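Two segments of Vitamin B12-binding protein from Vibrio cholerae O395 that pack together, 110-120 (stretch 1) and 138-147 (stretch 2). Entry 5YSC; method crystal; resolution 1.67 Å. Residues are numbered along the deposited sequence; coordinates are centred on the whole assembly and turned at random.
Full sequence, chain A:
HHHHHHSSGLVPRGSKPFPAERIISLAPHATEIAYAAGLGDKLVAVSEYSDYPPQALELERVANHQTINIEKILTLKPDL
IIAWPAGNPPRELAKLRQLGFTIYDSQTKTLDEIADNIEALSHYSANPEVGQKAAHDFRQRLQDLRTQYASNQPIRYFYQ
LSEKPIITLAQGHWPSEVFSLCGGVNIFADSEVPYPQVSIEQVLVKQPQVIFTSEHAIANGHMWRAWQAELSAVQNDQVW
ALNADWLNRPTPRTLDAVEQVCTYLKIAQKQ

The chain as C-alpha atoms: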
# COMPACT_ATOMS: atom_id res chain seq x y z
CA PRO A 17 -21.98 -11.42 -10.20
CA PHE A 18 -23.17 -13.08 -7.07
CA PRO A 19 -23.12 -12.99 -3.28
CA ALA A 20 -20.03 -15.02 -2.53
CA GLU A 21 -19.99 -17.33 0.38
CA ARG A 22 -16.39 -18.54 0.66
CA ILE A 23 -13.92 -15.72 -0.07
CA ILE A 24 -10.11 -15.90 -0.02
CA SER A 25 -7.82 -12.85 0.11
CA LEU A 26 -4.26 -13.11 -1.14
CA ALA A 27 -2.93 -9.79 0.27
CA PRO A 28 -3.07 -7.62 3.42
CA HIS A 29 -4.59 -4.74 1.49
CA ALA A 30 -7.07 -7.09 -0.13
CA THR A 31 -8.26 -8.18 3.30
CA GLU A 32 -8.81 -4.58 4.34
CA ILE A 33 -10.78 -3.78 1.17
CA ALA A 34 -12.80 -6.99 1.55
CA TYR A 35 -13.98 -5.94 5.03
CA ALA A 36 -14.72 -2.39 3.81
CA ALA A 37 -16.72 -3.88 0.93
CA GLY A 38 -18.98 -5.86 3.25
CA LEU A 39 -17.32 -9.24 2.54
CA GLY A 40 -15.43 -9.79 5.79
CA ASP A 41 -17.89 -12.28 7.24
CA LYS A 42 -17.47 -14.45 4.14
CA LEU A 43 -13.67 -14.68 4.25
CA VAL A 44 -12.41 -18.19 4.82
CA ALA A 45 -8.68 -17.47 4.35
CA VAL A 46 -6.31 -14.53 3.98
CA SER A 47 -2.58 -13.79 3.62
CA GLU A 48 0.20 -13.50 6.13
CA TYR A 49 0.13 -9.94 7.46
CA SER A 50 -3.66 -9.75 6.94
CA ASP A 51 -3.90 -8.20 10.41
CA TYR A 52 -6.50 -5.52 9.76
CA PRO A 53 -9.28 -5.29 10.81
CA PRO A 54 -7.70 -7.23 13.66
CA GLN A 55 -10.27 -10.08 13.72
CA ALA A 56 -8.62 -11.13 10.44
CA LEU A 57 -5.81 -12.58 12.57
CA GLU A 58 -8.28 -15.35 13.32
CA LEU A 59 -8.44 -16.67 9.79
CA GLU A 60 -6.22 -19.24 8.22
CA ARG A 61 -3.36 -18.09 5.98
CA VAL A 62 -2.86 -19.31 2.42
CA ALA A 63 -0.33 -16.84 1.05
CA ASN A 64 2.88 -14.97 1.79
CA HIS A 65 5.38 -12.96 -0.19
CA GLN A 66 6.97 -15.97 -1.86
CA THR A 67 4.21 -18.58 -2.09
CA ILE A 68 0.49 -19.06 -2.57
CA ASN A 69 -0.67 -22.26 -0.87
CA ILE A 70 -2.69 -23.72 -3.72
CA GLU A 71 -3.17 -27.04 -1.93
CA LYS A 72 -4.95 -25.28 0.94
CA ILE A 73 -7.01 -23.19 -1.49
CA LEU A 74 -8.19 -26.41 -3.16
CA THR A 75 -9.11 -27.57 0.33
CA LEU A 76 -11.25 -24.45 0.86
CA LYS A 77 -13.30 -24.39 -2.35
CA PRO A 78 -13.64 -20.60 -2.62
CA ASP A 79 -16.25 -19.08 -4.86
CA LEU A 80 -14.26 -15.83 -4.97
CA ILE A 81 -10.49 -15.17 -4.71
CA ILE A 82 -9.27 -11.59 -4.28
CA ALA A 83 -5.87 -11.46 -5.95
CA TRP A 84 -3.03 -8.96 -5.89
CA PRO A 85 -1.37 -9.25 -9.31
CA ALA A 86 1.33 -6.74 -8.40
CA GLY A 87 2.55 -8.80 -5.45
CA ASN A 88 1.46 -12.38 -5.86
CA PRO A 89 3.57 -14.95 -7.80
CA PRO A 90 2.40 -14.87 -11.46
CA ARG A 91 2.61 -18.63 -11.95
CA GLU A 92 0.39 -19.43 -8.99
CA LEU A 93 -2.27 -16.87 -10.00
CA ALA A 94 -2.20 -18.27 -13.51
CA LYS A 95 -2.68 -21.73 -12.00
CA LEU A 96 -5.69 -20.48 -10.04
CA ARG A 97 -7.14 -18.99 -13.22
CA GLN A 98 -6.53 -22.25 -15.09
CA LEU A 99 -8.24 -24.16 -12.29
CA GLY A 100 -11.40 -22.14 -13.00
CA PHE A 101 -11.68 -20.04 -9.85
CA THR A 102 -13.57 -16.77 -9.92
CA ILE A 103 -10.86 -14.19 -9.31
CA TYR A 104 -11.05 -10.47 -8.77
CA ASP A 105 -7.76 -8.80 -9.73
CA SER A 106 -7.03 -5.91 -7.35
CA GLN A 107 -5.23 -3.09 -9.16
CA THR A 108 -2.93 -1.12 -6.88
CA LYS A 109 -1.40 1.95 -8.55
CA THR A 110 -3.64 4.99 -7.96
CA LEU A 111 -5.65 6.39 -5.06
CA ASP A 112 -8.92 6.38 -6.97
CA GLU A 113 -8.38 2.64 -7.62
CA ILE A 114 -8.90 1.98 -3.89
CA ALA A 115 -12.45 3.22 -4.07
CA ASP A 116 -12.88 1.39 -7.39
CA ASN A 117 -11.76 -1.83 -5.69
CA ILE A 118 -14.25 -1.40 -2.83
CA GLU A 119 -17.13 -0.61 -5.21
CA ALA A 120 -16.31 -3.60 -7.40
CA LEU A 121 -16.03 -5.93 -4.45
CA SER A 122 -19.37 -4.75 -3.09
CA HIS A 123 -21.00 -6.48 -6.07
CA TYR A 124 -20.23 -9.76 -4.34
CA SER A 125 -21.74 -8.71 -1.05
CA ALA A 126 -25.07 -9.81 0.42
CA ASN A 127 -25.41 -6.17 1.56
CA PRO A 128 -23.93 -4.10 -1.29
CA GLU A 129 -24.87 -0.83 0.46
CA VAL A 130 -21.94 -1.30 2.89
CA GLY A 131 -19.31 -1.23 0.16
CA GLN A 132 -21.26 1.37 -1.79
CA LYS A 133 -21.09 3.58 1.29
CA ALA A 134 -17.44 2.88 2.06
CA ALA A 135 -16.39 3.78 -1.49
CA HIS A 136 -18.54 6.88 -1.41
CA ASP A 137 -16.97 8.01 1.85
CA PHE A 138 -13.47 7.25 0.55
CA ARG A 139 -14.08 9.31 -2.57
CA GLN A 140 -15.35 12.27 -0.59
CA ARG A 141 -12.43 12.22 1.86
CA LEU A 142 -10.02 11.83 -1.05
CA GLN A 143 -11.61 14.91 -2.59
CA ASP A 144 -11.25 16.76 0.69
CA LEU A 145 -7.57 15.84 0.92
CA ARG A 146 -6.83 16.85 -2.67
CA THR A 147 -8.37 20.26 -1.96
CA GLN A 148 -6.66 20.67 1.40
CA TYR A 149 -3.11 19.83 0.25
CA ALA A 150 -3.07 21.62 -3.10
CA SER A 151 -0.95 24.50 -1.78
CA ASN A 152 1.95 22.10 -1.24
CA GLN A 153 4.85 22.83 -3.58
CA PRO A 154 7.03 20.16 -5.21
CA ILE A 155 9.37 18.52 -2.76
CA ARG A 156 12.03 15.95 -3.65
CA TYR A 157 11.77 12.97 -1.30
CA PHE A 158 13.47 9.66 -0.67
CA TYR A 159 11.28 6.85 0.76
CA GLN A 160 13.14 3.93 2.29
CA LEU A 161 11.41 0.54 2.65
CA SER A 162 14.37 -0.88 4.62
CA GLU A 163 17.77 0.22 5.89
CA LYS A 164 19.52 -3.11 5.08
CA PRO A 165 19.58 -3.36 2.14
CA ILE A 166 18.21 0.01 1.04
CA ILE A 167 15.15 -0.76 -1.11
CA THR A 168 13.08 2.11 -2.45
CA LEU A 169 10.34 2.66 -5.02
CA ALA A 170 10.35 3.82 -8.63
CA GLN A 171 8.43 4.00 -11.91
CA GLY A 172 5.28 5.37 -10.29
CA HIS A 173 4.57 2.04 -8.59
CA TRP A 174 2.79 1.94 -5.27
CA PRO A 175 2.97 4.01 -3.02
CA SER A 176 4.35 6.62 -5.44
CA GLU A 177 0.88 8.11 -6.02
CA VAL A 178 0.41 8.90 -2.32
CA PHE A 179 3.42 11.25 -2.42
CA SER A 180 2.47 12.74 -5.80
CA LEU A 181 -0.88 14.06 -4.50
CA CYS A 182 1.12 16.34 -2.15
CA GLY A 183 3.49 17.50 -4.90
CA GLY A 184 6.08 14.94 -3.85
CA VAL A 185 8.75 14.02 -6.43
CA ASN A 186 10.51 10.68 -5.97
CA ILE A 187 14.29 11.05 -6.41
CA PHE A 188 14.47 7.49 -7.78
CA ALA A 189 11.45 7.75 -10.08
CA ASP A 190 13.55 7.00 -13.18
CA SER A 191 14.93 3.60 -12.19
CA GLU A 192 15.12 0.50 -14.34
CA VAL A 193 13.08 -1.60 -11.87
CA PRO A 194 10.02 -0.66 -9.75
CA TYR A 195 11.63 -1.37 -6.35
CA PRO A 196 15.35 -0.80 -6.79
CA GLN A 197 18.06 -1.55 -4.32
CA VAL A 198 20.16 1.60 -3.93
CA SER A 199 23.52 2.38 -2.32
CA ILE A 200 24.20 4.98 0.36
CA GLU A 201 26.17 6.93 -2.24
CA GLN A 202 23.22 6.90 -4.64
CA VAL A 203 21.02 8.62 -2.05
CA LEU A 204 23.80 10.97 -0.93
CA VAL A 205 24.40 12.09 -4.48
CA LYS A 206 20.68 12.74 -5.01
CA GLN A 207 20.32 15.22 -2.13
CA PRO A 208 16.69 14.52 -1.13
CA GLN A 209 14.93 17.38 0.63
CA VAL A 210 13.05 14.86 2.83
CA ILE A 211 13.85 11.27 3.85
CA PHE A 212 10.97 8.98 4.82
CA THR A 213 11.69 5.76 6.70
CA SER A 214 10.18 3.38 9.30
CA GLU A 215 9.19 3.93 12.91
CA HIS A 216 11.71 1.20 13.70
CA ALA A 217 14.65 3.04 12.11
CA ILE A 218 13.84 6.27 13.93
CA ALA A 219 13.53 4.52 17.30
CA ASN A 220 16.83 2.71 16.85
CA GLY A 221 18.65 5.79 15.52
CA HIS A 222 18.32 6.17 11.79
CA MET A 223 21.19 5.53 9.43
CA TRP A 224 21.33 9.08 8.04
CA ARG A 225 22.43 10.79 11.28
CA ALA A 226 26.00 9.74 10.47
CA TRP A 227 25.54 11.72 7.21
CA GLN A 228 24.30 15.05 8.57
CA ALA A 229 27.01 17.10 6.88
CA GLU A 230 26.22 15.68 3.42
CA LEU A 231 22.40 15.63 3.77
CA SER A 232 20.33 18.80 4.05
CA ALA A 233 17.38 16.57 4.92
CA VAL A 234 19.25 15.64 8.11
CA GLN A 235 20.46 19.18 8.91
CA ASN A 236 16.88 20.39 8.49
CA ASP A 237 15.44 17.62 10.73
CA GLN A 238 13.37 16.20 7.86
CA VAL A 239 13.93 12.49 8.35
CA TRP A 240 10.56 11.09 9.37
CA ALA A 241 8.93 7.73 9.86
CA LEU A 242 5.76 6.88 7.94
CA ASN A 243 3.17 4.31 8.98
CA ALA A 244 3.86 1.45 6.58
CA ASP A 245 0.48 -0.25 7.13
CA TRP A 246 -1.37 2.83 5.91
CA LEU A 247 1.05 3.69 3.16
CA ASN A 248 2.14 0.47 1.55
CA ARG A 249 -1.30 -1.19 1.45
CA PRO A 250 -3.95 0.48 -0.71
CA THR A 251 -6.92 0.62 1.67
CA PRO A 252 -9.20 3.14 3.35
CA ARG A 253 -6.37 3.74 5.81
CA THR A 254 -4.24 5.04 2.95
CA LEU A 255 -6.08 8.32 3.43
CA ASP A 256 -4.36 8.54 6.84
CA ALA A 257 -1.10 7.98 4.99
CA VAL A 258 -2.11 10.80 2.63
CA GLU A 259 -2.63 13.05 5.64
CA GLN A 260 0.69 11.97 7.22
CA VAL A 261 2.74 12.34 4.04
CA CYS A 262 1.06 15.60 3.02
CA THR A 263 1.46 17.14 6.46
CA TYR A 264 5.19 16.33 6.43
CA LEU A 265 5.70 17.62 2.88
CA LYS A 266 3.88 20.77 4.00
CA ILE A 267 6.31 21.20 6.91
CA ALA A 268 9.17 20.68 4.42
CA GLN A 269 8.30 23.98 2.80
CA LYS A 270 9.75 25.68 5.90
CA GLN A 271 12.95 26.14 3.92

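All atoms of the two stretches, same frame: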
# COMPACT_ATOMS: atom_id res chain seq x y z
N THR A 110 -3.11 3.66 -8.22
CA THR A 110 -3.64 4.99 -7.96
C THR A 110 -4.52 5.00 -6.72
O THR A 110 -5.01 3.96 -6.27
CB THR A 110 -4.48 5.52 -9.12
OG1 THR A 110 -5.73 4.86 -9.14
CG2 THR A 110 -3.78 5.33 -10.43
N LEU A 111 -4.77 6.22 -6.22
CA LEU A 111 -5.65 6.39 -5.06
C LEU A 111 -7.11 6.15 -5.43
O LEU A 111 -7.86 5.56 -4.66
CB LEU A 111 -5.49 7.79 -4.48
CG LEU A 111 -4.18 7.98 -3.72
CD1 LEU A 111 -3.87 9.44 -3.63
CD2 LEU A 111 -4.24 7.32 -2.30
N ASP A 112 -7.53 6.61 -6.60
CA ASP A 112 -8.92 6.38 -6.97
C ASP A 112 -9.20 4.89 -7.13
O ASP A 112 -10.33 4.46 -6.91
CB ASP A 112 -9.25 7.16 -8.25
CG ASP A 112 -9.20 8.69 -8.03
OD1 ASP A 112 -10.16 9.28 -7.54
OD2 ASP A 112 -8.17 9.29 -8.34
N GLU A 113 -8.19 4.08 -7.48
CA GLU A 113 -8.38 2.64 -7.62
C GLU A 113 -8.81 1.98 -6.30
O GLU A 113 -9.41 0.89 -6.31
CB GLU A 113 -7.10 1.99 -8.15
CG GLU A 113 -7.00 2.11 -9.69
CD GLU A 113 -5.70 1.60 -10.30
OE1 GLU A 113 -4.66 1.38 -9.63
OE2 GLU A 113 -5.72 1.49 -11.55
N ILE A 114 -8.48 2.58 -5.15
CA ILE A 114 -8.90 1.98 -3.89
C ILE A 114 -10.42 2.00 -3.81
O ILE A 114 -11.06 1.02 -3.46
CB ILE A 114 -8.26 2.71 -2.69
CG1 ILE A 114 -6.73 2.55 -2.76
CG2 ILE A 114 -8.78 2.14 -1.38
CD1 ILE A 114 -5.96 3.39 -1.77
N ALA A 115 -11.01 3.15 -4.08
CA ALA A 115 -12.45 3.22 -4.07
C ALA A 115 -13.04 2.31 -5.15
O ALA A 115 -14.04 1.63 -4.91
CB ALA A 115 -12.90 4.66 -4.27
N ASP A 116 -12.41 2.27 -6.32
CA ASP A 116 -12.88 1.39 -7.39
C ASP A 116 -12.90 -0.06 -6.92
O ASP A 116 -13.84 -0.81 -7.20
CB ASP A 116 -11.98 1.50 -8.64
CG ASP A 116 -11.97 2.88 -9.29
OD1 ASP A 116 -12.89 3.71 -9.09
OD2 ASP A 116 -11.00 3.09 -10.04
N ASN A 117 -11.81 -0.49 -6.27
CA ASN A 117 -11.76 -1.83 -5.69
C ASN A 117 -12.93 -2.11 -4.74
O ASN A 117 -13.56 -3.17 -4.80
CB ASN A 117 -10.45 -2.02 -4.91
CG ASN A 117 -9.33 -2.60 -5.73
OD1 ASN A 117 -9.20 -3.83 -5.85
ND2 ASN A 117 -8.44 -1.74 -6.17
N ILE A 118 -13.20 -1.19 -3.81
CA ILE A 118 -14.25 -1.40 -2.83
C ILE A 118 -15.60 -1.50 -3.53
O ILE A 118 -16.41 -2.38 -3.20
CB ILE A 118 -14.25 -0.28 -1.78
CG1 ILE A 118 -12.91 -0.27 -1.03
CG2 ILE A 118 -15.42 -0.47 -0.79
CD1 ILE A 118 -12.70 0.95 -0.09
N GLU A 119 -15.84 -0.62 -4.52
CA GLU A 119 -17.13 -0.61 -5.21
C GLU A 119 -17.31 -1.88 -6.03
O GLU A 119 -18.36 -2.52 -5.96
CB GLU A 119 -17.24 0.64 -6.07
CG GLU A 119 -18.55 0.74 -6.86
CD GLU A 119 -18.64 2.05 -7.60
OE1 GLU A 119 -17.58 2.61 -7.96
OE2 GLU A 119 -19.78 2.53 -7.81
N ALA A 120 -16.27 -2.31 -6.72
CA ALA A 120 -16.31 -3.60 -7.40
C ALA A 120 -16.58 -4.75 -6.44
O ALA A 120 -17.42 -5.62 -6.70
CB ALA A 120 -15.00 -3.85 -8.15
N PHE A 138 -14.86 7.14 1.01
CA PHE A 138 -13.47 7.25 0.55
C PHE A 138 -13.31 8.33 -0.49
O PHE A 138 -12.38 9.15 -0.44
CB PHE A 138 -12.97 5.91 -0.04
CG PHE A 138 -11.52 5.91 -0.40
CD1 PHE A 138 -11.10 6.44 -1.59
CD2 PHE A 138 -10.56 5.37 0.46
CE1 PHE A 138 -9.76 6.46 -1.93
CE2 PHE A 138 -9.22 5.38 0.12
CZ PHE A 138 -8.81 5.95 -1.06
N ARG A 139 -14.18 8.33 -1.50
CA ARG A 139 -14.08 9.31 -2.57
C ARG A 139 -14.22 10.73 -2.04
O ARG A 139 -13.50 11.64 -2.46
CB ARG A 139 -15.15 9.01 -3.63
CG ARG A 139 -14.86 7.72 -4.40
CD ARG A 139 -15.64 7.60 -5.71
NE ARG A 139 -15.20 6.43 -6.49
CZ ARG A 139 -15.88 5.29 -6.62
NH1 ARG A 139 -17.08 5.14 -6.08
NH2 ARG A 139 -15.37 4.31 -7.35
N GLN A 140 -15.16 10.93 -1.11
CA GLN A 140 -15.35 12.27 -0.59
C GLN A 140 -14.14 12.71 0.23
O GLN A 140 -13.63 13.82 0.05
CB GLN A 140 -16.63 12.35 0.25
CG GLN A 140 -16.93 13.79 0.68
CD GLN A 140 -16.96 14.74 -0.50
OE1 GLN A 140 -16.36 15.84 -0.48
NE2 GLN A 140 -17.64 14.31 -1.57
N ARG A 141 -13.62 11.83 1.10
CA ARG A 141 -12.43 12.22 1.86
C ARG A 141 -11.24 12.44 0.94
O ARG A 141 -10.43 13.35 1.16
CB ARG A 141 -12.11 11.16 2.92
CG ARG A 141 -10.94 11.56 3.81
CD ARG A 141 -10.68 10.57 4.92
NE ARG A 141 -9.49 10.97 5.68
CZ ARG A 141 -8.77 10.15 6.45
NH1 ARG A 141 -9.07 8.86 6.57
NH2 ARG A 141 -7.70 10.60 7.07
N LEU A 142 -11.12 11.64 -0.12
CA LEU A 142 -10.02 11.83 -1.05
C LEU A 142 -10.13 13.19 -1.72
O LEU A 142 -9.12 13.88 -1.91
CB LEU A 142 -9.99 10.72 -2.10
CG LEU A 142 -8.94 10.86 -3.21
CD1 LEU A 142 -7.53 10.96 -2.71
CD2 LEU A 142 -9.02 9.66 -4.14
N GLN A 143 -11.36 13.58 -2.05
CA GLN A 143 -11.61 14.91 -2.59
C GLN A 143 -11.22 15.98 -1.59
O GLN A 143 -10.57 16.98 -1.93
CB GLN A 143 -13.09 15.02 -2.96
CG GLN A 143 -13.56 16.41 -3.35
CD GLN A 143 -12.83 16.98 -4.54
OE1 GLN A 143 -12.33 16.25 -5.41
NE2 GLN A 143 -12.77 18.31 -4.60
N ASP A 144 -11.61 15.79 -0.33
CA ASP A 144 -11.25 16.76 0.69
C ASP A 144 -9.74 16.90 0.79
O ASP A 144 -9.21 18.01 0.87
CB ASP A 144 -11.83 16.34 2.04
CG ASP A 144 -13.35 16.42 2.09
OD1 ASP A 144 -13.95 17.14 1.26
OD2 ASP A 144 -13.94 15.73 2.95
N LEU A 145 -9.02 15.77 0.79
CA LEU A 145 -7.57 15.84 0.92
C LEU A 145 -6.93 16.51 -0.28
O LEU A 145 -5.97 17.28 -0.12
CB LEU A 145 -7.01 14.44 1.12
CG LEU A 145 -7.35 13.79 2.45
CD1 LEU A 145 -7.05 12.29 2.39
CD2 LEU A 145 -6.56 14.46 3.59
N ARG A 146 -7.41 16.21 -1.50
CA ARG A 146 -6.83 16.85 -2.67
C ARG A 146 -6.98 18.37 -2.57
O ARG A 146 -6.03 19.11 -2.80
CB ARG A 146 -7.50 16.30 -3.94
CG ARG A 146 -7.12 14.84 -4.29
CD ARG A 146 -7.85 14.29 -5.51
NE ARG A 146 -7.13 13.13 -6.05
CZ ARG A 146 -7.70 12.08 -6.63
NH1 ARG A 146 -9.01 12.03 -6.79
NH2 ARG A 146 -6.93 11.09 -7.05
N THR A 147 -8.16 18.83 -2.15
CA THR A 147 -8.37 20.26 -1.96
C THR A 147 -7.43 20.80 -0.90
O THR A 147 -6.73 21.80 -1.11
CB THR A 147 -9.83 20.52 -1.58
OG1 THR A 147 -10.71 20.06 -2.63
CG2 THR A 147 -10.05 22.01 -1.31
O HOH W 1 -12.96 6.08 -7.40

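Antiparallel helices often pair through an apolar seam bordered along one edge by charged side chains, and these two segments of the vitamin B12-binding protein illustrate the pattern well. At the centre lies Phe-138, whose ring (chi1 t) reaches across to the first helix. Ala-115 CB lies 3.7 Å from Phe-138 CD1 and Ile-114 CG2 3.6 Å from Phe-138 CE2, while the backbone nitrogen of Ala-115 sits over one face of the ring. The backbones come close at Ala-115, whose side chain is a single methyl: its CA is 6.2 Å from Phe-138 CA. One turn away the spacing has widened, with Leu-111 CA 8.0 Å from Leu-142 CA, and there two leucines meet, Leu-111 CB lying 4.0 Å from Leu-142 CD2.

The helix axes run almost exactly antiparallel, at 172°, and approach to 9.8 Å. Residues early in one segment therefore face residues late in the other, and this ordering sets the charge pairs along the border. Near the start of the first helix, Asp-112 receives the guanidinium of Arg-146 in a two-pronged salt bridge: Arg-146 NH2 donates to Asp-112 OD2 at 2.5 Å, a very short contact, and Arg-146 NH1 to Asp-112 OD1 at 3.1 Å.

Further along, Arg-139 serves two carboxylates. Its aliphatic portion first packs against Ala-115, with Arg-139 CG 3.6 Å from Ala-115 CB; that methyl also sits over one face of the guanidinium. With that face against a methyl group, the charged edge is left for Asp-116 and Glu-119: Arg-139 NH2 donates to Asp-116 OD1 at 3.1 Å and to Glu-119 OE1 at 2.9 Å, both within salt bridges. A water completes the network, accepting from Arg-139 NE at 2.4 Å and donating to Asp-116 OD1 at 2.9 Å.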